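Side-chain contacts in pesticidal crystal protein Cry2Aa (Bacillus thuringiensis serovar kurstaki, PDB 1I5P), which kills dipteran and lepidopteran larvae by binding to their midgut epithelial cells and promoting colloid-osmotic lysis: residues S58-L61 with L62-G66; A476-E479 with N480-I484; T495-P498 with I499-T502; V596-N600 with T601-L605. All coordinates share one frame; numbering follows the deposited sequence.

Contact 1 of 4, residues S58-L61 with L62-G66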
loop_
_atom_site.group_PDB
_atom_site.type_symbol
_atom_site.label_atom_id
_atom_site.label_comp_id
_atom_site.label_asym_id
_atom_site.label_seq_id
_atom_site.Cartn_x
_atom_site.Cartn_y
_atom_site.Cartn_z
ATOM N N SER A 58 2.494 -2.985 -11.596
ATOM C CA SER A 58 2.511 -1.880 -10.651
ATOM C C SER A 58 3.946 -1.401 -10.434
ATOM O O SER A 58 4.209 -0.199 -10.421
ATOM C CB SER A 58 1.863 -2.300 -9.326
ATOM O OG SER A 58 2.456 -3.478 -8.820
ATOM N N SER A 59 4.875 -2.339 -10.277
ATOM C CA SER A 59 6.278 -1.990 -10.078
ATOM C C SER A 59 6.762 -1.196 -11.291
ATOM O O SER A 59 7.471 -0.194 -11.163
ATOM C CB SER A 59 7.117 -3.258 -9.916
ATOM O OG SER A 59 6.727 -3.970 -8.757
ATOM N N PHE A 60 6.354 -1.661 -12.467
ATOM C CA PHE A 60 6.696 -1.025 -13.731
ATOM C C PHE A 60 6.180 0.417 -13.787
ATOM O O PHE A 60 6.916 1.342 -14.140
ATOM C CB PHE A 60 6.096 -1.846 -14.878
ATOM C CG PHE A 60 6.066 -1.130 -16.200
ATOM C CD1 PHE A 60 7.221 -1.012 -16.970
ATOM C CD2 PHE A 60 4.875 -0.593 -16.685
ATOM C CE1 PHE A 60 7.193 -0.376 -18.206
ATOM C CE2 PHE A 60 4.834 0.048 -17.923
ATOM C CZ PHE A 60 6.000 0.155 -18.688
ATOM N N LEU A 61 4.910 0.611 -13.446
ATOM C CA LEU A 61 4.337 1.954 -13.478
ATOM C C LEU A 61 5.028 2.865 -12.466
ATOM O O LEU A 61 5.313 4.028 -12.762
ATOM C CB LEU A 61 2.826 1.894 -13.227
ATOM C CG LEU A 61 2.059 1.148 -14.327
ATOM C CD1 LEU A 61 0.561 1.123 -14.007
ATOM C CD2 LEU A 61 2.307 1.825 -15.674
ATOM N N LEU A 62 5.304 2.337 -11.276
ATOM C CA LEU A 62 5.994 3.105 -10.244
ATOM C C LEU A 62 7.334 3.615 -10.786
ATOM O O LEU A 62 7.697 4.766 -10.568
ATOM C CB LEU A 62 6.232 2.234 -9.001
ATOM C CG LEU A 62 5.040 2.018 -8.050
ATOM C CD1 LEU A 62 5.338 0.888 -7.076
ATOM C CD2 LEU A 62 4.745 3.316 -7.304
ATOM N N LYS A 63 8.050 2.759 -11.509
ATOM C CA LYS A 63 9.343 3.131 -12.079
ATOM C C LYS A 63 9.248 4.131 -13.233
ATOM O O LYS A 63 10.161 4.929 -13.441
ATOM C CB LYS A 63 10.088 1.878 -12.537
ATOM C CG LYS A 63 10.654 1.050 -11.392
ATOM C CD LYS A 63 11.397 -0.170 -11.899
ATOM C CE LYS A 63 12.180 -0.839 -10.783
ATOM N NZ LYS A 63 13.359 -0.045 -10.334
ATOM N N LYS A 64 8.155 4.081 -13.990
ATOM C CA LYS A 64 7.962 5.014 -15.096
ATOM C C LYS A 64 7.754 6.418 -14.545
ATOM O O LYS A 64 8.331 7.391 -15.037
ATOM C CB LYS A 64 6.746 4.613 -15.936
ATOM C CG LYS A 64 7.020 3.510 -16.945
ATOM C CD LYS A 64 8.012 3.973 -18.008
ATOM C CE LYS A 64 8.207 2.912 -19.084
ATOM N NZ LYS A 64 9.224 3.313 -20.091
ATOM N N VAL A 65 6.917 6.512 -13.517
ATOM C CA VAL A 65 6.609 7.784 -12.872
ATOM C C VAL A 65 7.807 8.258 -12.047
ATOM O O VAL A 65 8.041 9.459 -11.896
ATOM C CB VAL A 65 5.388 7.633 -11.931
ATOM C CG1 VAL A 65 5.183 8.905 -11.105
ATOM C CG2 VAL A 65 4.140 7.323 -12.747
ATOM N N GLY A 66 8.557 7.296 -11.521
ATOM C CA GLY A 66 9.706 7.609 -10.689
ATOM C C GLY A 66 10.944 8.087 -11.421
ATOM O O GLY A 66 11.938 8.439 -10.793
#

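Contact 2 of 4, residues A476-E479 with N480-I484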
loop_
_atom_site.group_PDB
_atom_site.type_symbol
_atom_site.label_atom_id
_atom_site.label_comp_id
_atom_site.label_asym_id
_atom_site.label_seq_id
_atom_site.Cartn_x
_atom_site.Cartn_y
_atom_site.Cartn_z
ATOM N N ALA A 476 17.432 6.775 8.924
ATOM C CA ALA A 476 17.715 6.263 10.258
ATOM C C ALA A 476 16.578 6.651 11.184
ATOM O O ALA A 476 15.619 7.296 10.770
ATOM C CB ALA A 476 19.029 6.852 10.780
ATOM N N ALA A 477 16.684 6.239 12.438
ATOM C CA ALA A 477 15.675 6.580 13.419
ATOM C C ALA A 477 16.064 7.931 13.969
ATOM O O ALA A 477 17.244 8.188 14.226
ATOM C CB ALA A 477 15.650 5.560 14.534
ATOM N N ASN A 478 15.076 8.800 14.132
ATOM C CA ASN A 478 15.327 10.115 14.684
ATOM C C ASN A 478 15.579 9.883 16.177
ATOM O O ASN A 478 15.394 8.774 16.686
ATOM C CB ASN A 478 14.098 11.000 14.500
ATOM C CG ASN A 478 14.451 12.462 14.408
ATOM O OD1 ASN A 478 15.427 12.919 15.012
ATOM N ND2 ASN A 478 13.657 13.212 13.656
ATOM N N GLU A 479 16.001 10.919 16.884
ATOM C CA GLU A 479 16.248 10.776 18.312
ATOM C C GLU A 479 15.002 10.306 19.082
ATOM O O GLU A 479 15.124 9.662 20.130
ATOM C CB GLU A 479 16.768 12.098 18.888
ATOM C CG GLU A 479 15.894 13.311 18.599
ATOM C CD GLU A 479 16.555 14.617 19.010
ATOM O OE1 GLU A 479 15.967 15.694 18.759
ATOM O OE2 GLU A 479 17.665 14.570 19.581
ATOM N N ASN A 480 13.811 10.596 18.560
ATOM C CA ASN A 480 12.581 10.188 19.241
ATOM C C ASN A 480 12.075 8.808 18.801
ATOM O O ASN A 480 11.026 8.340 19.252
ATOM C CB ASN A 480 11.493 11.256 19.059
ATOM C CG ASN A 480 10.823 11.204 17.700
ATOM O OD1 ASN A 480 11.386 10.697 16.726
ATOM N ND2 ASN A 480 9.610 11.750 17.624
ATOM N N GLY A 481 12.834 8.159 17.920
ATOM C CA GLY A 481 12.472 6.828 17.454
ATOM C C GLY A 481 11.755 6.750 16.115
ATOM O O GLY A 481 11.571 5.659 15.573
ATOM N N THR A 482 11.359 7.892 15.565
ATOM C CA THR A 482 10.639 7.890 14.299
ATOM C C THR A 482 11.532 7.900 13.068
ATOM O O THR A 482 12.746 8.096 13.150
ATOM C CB THR A 482 9.667 9.077 14.202
ATOM O OG1 THR A 482 10.408 10.305 14.238
ATOM C CG2 THR A 482 8.675 9.043 15.363
ATOM N N MET A 483 10.894 7.708 11.920
ATOM C CA MET A 483 11.565 7.663 10.634
ATOM C C MET A 483 12.094 8.982 10.105
ATOM O O MET A 483 11.416 10.010 10.153
ATOM C CB MET A 483 10.624 7.125 9.557
ATOM C CG MET A 483 10.153 5.706 9.711
ATOM S SD MET A 483 8.910 5.360 8.448
ATOM C CE MET A 483 8.309 3.766 9.022
ATOM N N ILE A 484 13.312 8.938 9.588
ATOM C CA ILE A 484 13.897 10.100 8.937
ATOM C C ILE A 484 13.888 9.633 7.479
ATOM O O ILE A 484 14.487 8.610 7.140
ATOM C CB ILE A 484 15.341 10.389 9.399
ATOM C CG1 ILE A 484 15.323 10.905 10.849
ATOM C CG2 ILE A 484 15.983 11.418 8.459
ATOM C CD1 ILE A 484 16.699 11.263 11.417
HETATM O O HOH W 1 11.626 11.596 12.376
#

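Contact 3 of 4, residues T495-P498 with I499-T502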
loop_
_atom_site.group_PDB
_atom_site.type_symbol
_atom_site.label_atom_id
_atom_site.label_comp_id
_atom_site.label_asym_id
_atom_site.label_seq_id
_atom_site.Cartn_x
_atom_site.Cartn_y
_atom_site.Cartn_z
ATOM N N THR A 495 8.038 11.255 -2.470
ATOM C CA THR A 495 6.890 11.477 -1.604
ATOM C C THR A 495 7.184 11.079 -0.165
ATOM O O THR A 495 8.148 10.363 0.118
ATOM C CB THR A 495 5.662 10.654 -2.057
ATOM O OG1 THR A 495 5.959 9.257 -1.924
ATOM C CG2 THR A 495 5.312 10.952 -3.499
ATOM N N ILE A 496 6.331 11.554 0.734
ATOM C CA ILE A 496 6.426 11.248 2.153
ATOM C C ILE A 496 5.006 11.053 2.647
ATOM O O ILE A 496 4.185 11.959 2.535
ATOM C CB ILE A 496 7.033 12.404 2.986
ATOM C CG1 ILE A 496 8.502 12.622 2.618
ATOM C CG2 ILE A 496 6.903 12.077 4.477
ATOM C CD1 ILE A 496 9.168 13.740 3.432
ATOM N N SER A 497 4.710 9.873 3.177
ATOM C CA SER A 497 3.379 9.620 3.689
ATOM C C SER A 497 3.165 10.488 4.913
ATOM O O SER A 497 4.025 10.553 5.801
ATOM C CB SER A 497 3.207 8.151 4.086
ATOM O OG SER A 497 2.035 7.995 4.868
ATOM N N PRO A 498 2.018 11.174 4.976
ATOM C CA PRO A 498 1.701 12.035 6.111
ATOM C C PRO A 498 1.688 11.236 7.403
ATOM O O PRO A 498 1.781 11.801 8.486
ATOM C CB PRO A 498 0.323 12.574 5.746
ATOM C CG PRO A 498 0.409 12.689 4.254
ATOM C CD PRO A 498 1.028 11.351 3.899
ATOM N N ILE A 499 1.578 9.916 7.285
ATOM C CA ILE A 499 1.541 9.051 8.458
ATOM C C ILE A 499 2.915 8.923 9.110
ATOM O O ILE A 499 3.023 8.711 10.322
ATOM C CB ILE A 499 1.040 7.623 8.100
ATOM C CG1 ILE A 499 -0.314 7.700 7.377
ATOM C CG2 ILE A 499 0.949 6.769 9.362
ATOM C CD1 ILE A 499 -1.344 8.593 8.043
ATOM N N HIS A 500 3.960 9.070 8.300
ATOM C CA HIS A 500 5.340 8.939 8.765
ATOM C C HIS A 500 5.911 10.247 9.295
ATOM O O HIS A 500 6.959 10.718 8.842
ATOM C CB HIS A 500 6.206 8.418 7.620
ATOM C CG HIS A 500 5.787 7.073 7.116
ATOM N ND1 HIS A 500 6.149 6.597 5.873
ATOM C CD2 HIS A 500 5.069 6.086 7.703
ATOM C CE1 HIS A 500 5.675 5.374 5.718
ATOM N NE2 HIS A 500 5.017 5.039 6.814
ATOM N N ALA A 501 5.222 10.824 10.269
ATOM C CA ALA A 501 5.655 12.079 10.854
ATOM C C ALA A 501 6.643 11.889 11.989
ATOM O O ALA A 501 6.722 10.819 12.596
ATOM C CB ALA A 501 4.449 12.855 11.354
ATOM N N THR A 502 7.410 12.936 12.263
ATOM C CA THR A 502 8.357 12.908 13.367
ATOM C C THR A 502 7.514 13.010 14.631
ATOM O O THR A 502 7.753 12.314 15.619
ATOM C CB THR A 502 9.306 14.118 13.316
ATOM O OG1 THR A 502 10.119 14.033 12.139
ATOM C CG2 THR A 502 10.192 14.152 14.553
HETATM O O HOH W 2 6.661 7.515 3.311
#

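Contact 4 of 4, residues V596-N600 with T601-L605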
loop_
_atom_site.group_PDB
_atom_site.type_symbol
_atom_site.label_atom_id
_atom_site.label_comp_id
_atom_site.label_asym_id
_atom_site.label_seq_id
_atom_site.Cartn_x
_atom_site.Cartn_y
_atom_site.Cartn_z
ATOM N N VAL A 596 14.558 23.741 -0.389
ATOM C CA VAL A 596 15.870 23.138 -0.572
ATOM C C VAL A 596 16.066 21.959 0.371
ATOM O O VAL A 596 15.985 22.114 1.587
ATOM C CB VAL A 596 17.003 24.144 -0.296
ATOM C CG1 VAL A 596 18.330 23.575 -0.806
ATOM C CG2 VAL A 596 16.698 25.481 -0.959
ATOM N N ALA A 597 16.314 20.781 -0.195
ATOM C CA ALA A 597 16.553 19.584 0.607
ATOM C C ALA A 597 18.046 19.557 0.937
ATOM O O ALA A 597 18.798 18.747 0.391
ATOM C CB ALA A 597 16.161 18.332 -0.176
ATOM N N SER A 598 18.456 20.461 1.826
ATOM C CA SER A 598 19.847 20.595 2.258
ATOM C C SER A 598 20.598 19.263 2.264
ATOM O O SER A 598 20.147 18.292 2.869
ATOM C CB SER A 598 19.889 21.221 3.653
ATOM O OG SER A 598 19.105 22.403 3.690
ATOM N N ASP A 599 21.750 19.227 1.595
ATOM C CA ASP A 599 22.555 18.009 1.496
ATOM C C ASP A 599 23.106 17.527 2.842
ATOM O O ASP A 599 23.493 18.331 3.688
ATOM C CB ASP A 599 23.713 18.231 0.526
ATOM C CG ASP A 599 24.113 16.964 -0.204
ATOM O OD1 ASP A 599 23.715 15.863 0.233
ATOM O OD2 ASP A 599 24.831 17.072 -1.220
ATOM N N ASN A 600 23.142 16.208 3.023
ATOM C CA ASN A 600 23.638 15.600 4.262
ATOM C C ASN A 600 23.110 16.318 5.495
ATOM O O ASN A 600 23.824 16.477 6.489
ATOM C CB ASN A 600 25.167 15.610 4.295
ATOM C CG ASN A 600 25.771 14.595 3.354
ATOM O OD1 ASN A 600 25.731 14.764 2.135
ATOM N ND2 ASN A 600 26.328 13.525 3.914
ATOM N N THR A 601 21.854 16.737 5.436
ATOM C CA THR A 601 21.256 17.455 6.546
ATOM C C THR A 601 19.857 16.942 6.852
ATOM O O THR A 601 19.094 16.630 5.939
ATOM C CB THR A 601 21.172 18.963 6.217
ATOM O OG1 THR A 601 22.430 19.415 5.697
ATOM C CG2 THR A 601 20.832 19.764 7.454
ATOM N N ASN A 602 19.520 16.838 8.134
ATOM C CA ASN A 602 18.182 16.399 8.514
ATOM C C ASN A 602 17.280 17.635 8.506
ATOM O O ASN A 602 17.282 18.425 9.442
ATOM C CB ASN A 602 18.184 15.766 9.907
ATOM C CG ASN A 602 18.949 14.457 9.957
ATOM O OD1 ASN A 602 19.122 13.780 8.944
ATOM N ND2 ASN A 602 19.394 14.085 11.149
ATOM N N VAL A 603 16.520 17.789 7.431
ATOM C CA VAL A 603 15.623 18.922 7.262
ATOM C C VAL A 603 14.254 18.664 7.875
ATOM O O VAL A 603 13.671 17.601 7.682
ATOM C CB VAL A 603 15.438 19.233 5.772
ATOM C CG1 VAL A 603 14.611 20.485 5.597
ATOM C CG2 VAL A 603 16.798 19.364 5.107
ATOM N N THR A 604 13.740 19.639 8.621
ATOM C CA THR A 604 12.427 19.489 9.232
ATOM C C THR A 604 11.388 20.223 8.391
ATOM O O THR A 604 11.635 21.319 7.889
ATOM C CB THR A 604 12.379 20.062 10.669
ATOM O OG1 THR A 604 12.622 21.473 10.630
ATOM C CG2 THR A 604 13.418 19.391 11.550
ATOM N N LEU A 605 10.231 19.594 8.230
ATOM C CA LEU A 605 9.134 20.169 7.470
ATOM C C LEU A 605 7.941 20.249 8.400
ATOM O O LEU A 605 7.388 19.217 8.788
ATOM C CB LEU A 605 8.784 19.282 6.270
ATOM C CG LEU A 605 7.439 19.558 5.583
ATOM C CD1 LEU A 605 7.447 20.947 4.959
ATOM C CD2 LEU A 605 7.176 18.497 4.520
#

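Contact 1 of 4, residues S58-L61 with L62-G66
Lys64 lays its aliphatic chain across the ring of Phe60, one helical turn back in helix 53-65. Its CG sits over one face of the ring, 4.2 Å from the centroid of Phe60 and 19° off the ring normal, a CH-pi contact displaced toward the rim. Further out, CE of Lys64 returns to the ring at 3.6 Å from CE1 of Phe60. With its chain bent at chi2 (-65°), Lys64 runs over the ring instead of straight out from the helix. Beneath the side chains, Lys64 N donates to Phe60 O at 3.0 Å, and Val65 N reaches Leu61 O at 3.1 Å in a straighter bond. Leu62 N to Ser58 O (2.9 Å) and Lys63 N to Ser59 O continue the i to i+4 series. Around this turn, helix 74-81 packs against Phe60 through Leu77 and Ile80, and helix 238-259 meets Leu61, Leu62 and Val65. NZ of Lys64 forms a salt bridge to Glu76 and a hydrogen bond to the carbonyl of Arg72. The lysine is therefore used at both ends: its methylenes complete a hydrophobic contact, while its ammonium group is carried to a carboxylate and a carbonyl that probably stabilise its charge.

Contact 2 of 4, residues A476-E479 with N480-I484
Strands 474-477 and 483-486 form a beta hairpin, and a type I turn from Asn478 to Gly481 reverses the chain, closed by Gly481 N to Asn478 O at 2.9 Å. Below it, Asn478 N donates almost straight to Thr482 O at 2.6 Å (169°), and Ala477 pairs with Met483 as a non-hydrogen-bonded antiparallel pair. The CA of Ala477 also approaches Thr482 O in a CA-H...O contact. Two asparagines organise the turn from their side chains. Asn480 OD1 takes two donors: Thr482 OG1 at 2.7 Å, in the carbonyl plane and on a lone pair, and Thr482 N at 3.0 Å, from above that plane. The second bond makes an Asx turn, and the pair fixes the rotation of the amide, whose ND2 binds the carbonyl of Thr502. A chi1 of -152° swings the amide of Asn478 over Ile484, the two side chains crossing at about a right angle; CG of Asn478 lies 3.9 Å from CD1 of Ile484. OD1 of Asn478 accepts from Glu479 N, while its ND2 gives a hydrogen to a water that in turn donates to Thr482 OG1 (2.6 Å) and Met483 O. Gly481 has a positive phi (98°), a conformation that suits glycine. A type I turn whose fourth position is a glycine of positive phi is typical of hairpins with a G1 bulge.

Contact 3 of 4, residues T495-P498 with I499-T502
Ser497 and His500 meet at the two ends of a type I beta turn that carries the chain out of strand 493-496. The tight part is the turn itself. His500 N donates to Ser497 O at 2.9 Å, approaching from above the carbonyl plane, 54° out of it. A second bond runs from Ile499 N to OG of Ser497 at 3.1 Å. The serine hydroxyl is brought to that amide because it points away from its own backbone N (chi1 166°), and there OG of Ser497 also lies 3.4 Å from CB of Ile499. CB of Ser497, meanwhile, sits over one face of the His500 imidazole, 4.1 Å from the ring centroid and 22° off the normal, in a CH-pi contact offset toward the rim. Pro498 occupies the second position of the turn and packs on Leu619 of strand 617-626. On the other, less direct side the link is through one water, 2.8 Å from ND1 of His500, which accepts from Ser497 N at 3.1 Å. Overlapping the end of the beta turn, His500 is also the centre of an inverse gamma turn, whose bond from Ala501 N to Ile499 O is weak, and the carbonyl of His500 accepts from NE2 of His485. One serine thus serves two ends: its carbonyl and hydroxyl hold the backbone of the turn, while its methylene over the ring face and the water shared by its amide with ND1 would limit the rotation of the imidazole.

Contact 4 of 4, residues V596-N600 with T601-L605
Between strands 585-597 and 602-610 the chain crosses from one sheet of the C-terminal beta sandwich to the other, a connection that is not a hairpin; within it CB of Ser598 and CB of Thr601 come within 3.6 Å. The threonine hydroxyl makes the main polar contact: OG1 of Thr601 donates to the carbonyl O of Asp599 from above the carbonyl plane, 46° out of it, at a very short modelled distance of 2.5 Å. It reaches that oxygen with OG1 anti to its own carbonyl carbon (chi1 -47°). The backbone closure is poorer, since Thr601 N to Ser598 O is a weak bond of 3.5 Å. Also weak is the bond from Asn600 N to the carboxylate OD1 of Asp599, bent to 118°. Before the bend, Ala597 is the centre of an inverse gamma turn, with a weak bond from Ser598 N to Val596 O. Backbone hydrogen bonds to strands 530-537 and 541-550 and the loop between them hold both ends: Ala597 to Gly540 and Asn541, Thr601 to Gly538, and Val603 to Leu536. Asn602, at the start of the second strand, has its OD1 satisfied by NH1 of Arg537. Inside the bend the contact turns apolar, where CG2 of Val603 lies 3.9 Å from CB of Ser598.

Contacts 1 and 3 are mainly buried, each with its centre about 14 Å from that of the chain, whereas contacts 2 and 4 lie farther out and include exposed residues. Contact 1 stands apart in the helical N-terminal domain, relying on regular helix bonds and a lysine-aromatic pairing. The other three are chain reversals or strand exits, in which side-chain oxygens meet backbone amides or, in contact 4, a hydroxyl meets a carbonyl. Contacts 2 and 3 touch, for example where Thr482 CG2 packs on Thr502 O, and both use bridging water. Contact 2 also packs against contact 4, where Ile484 approaches Asn602; strands 483-486 and 602-610 both pair with strand 530-537 in one sheet.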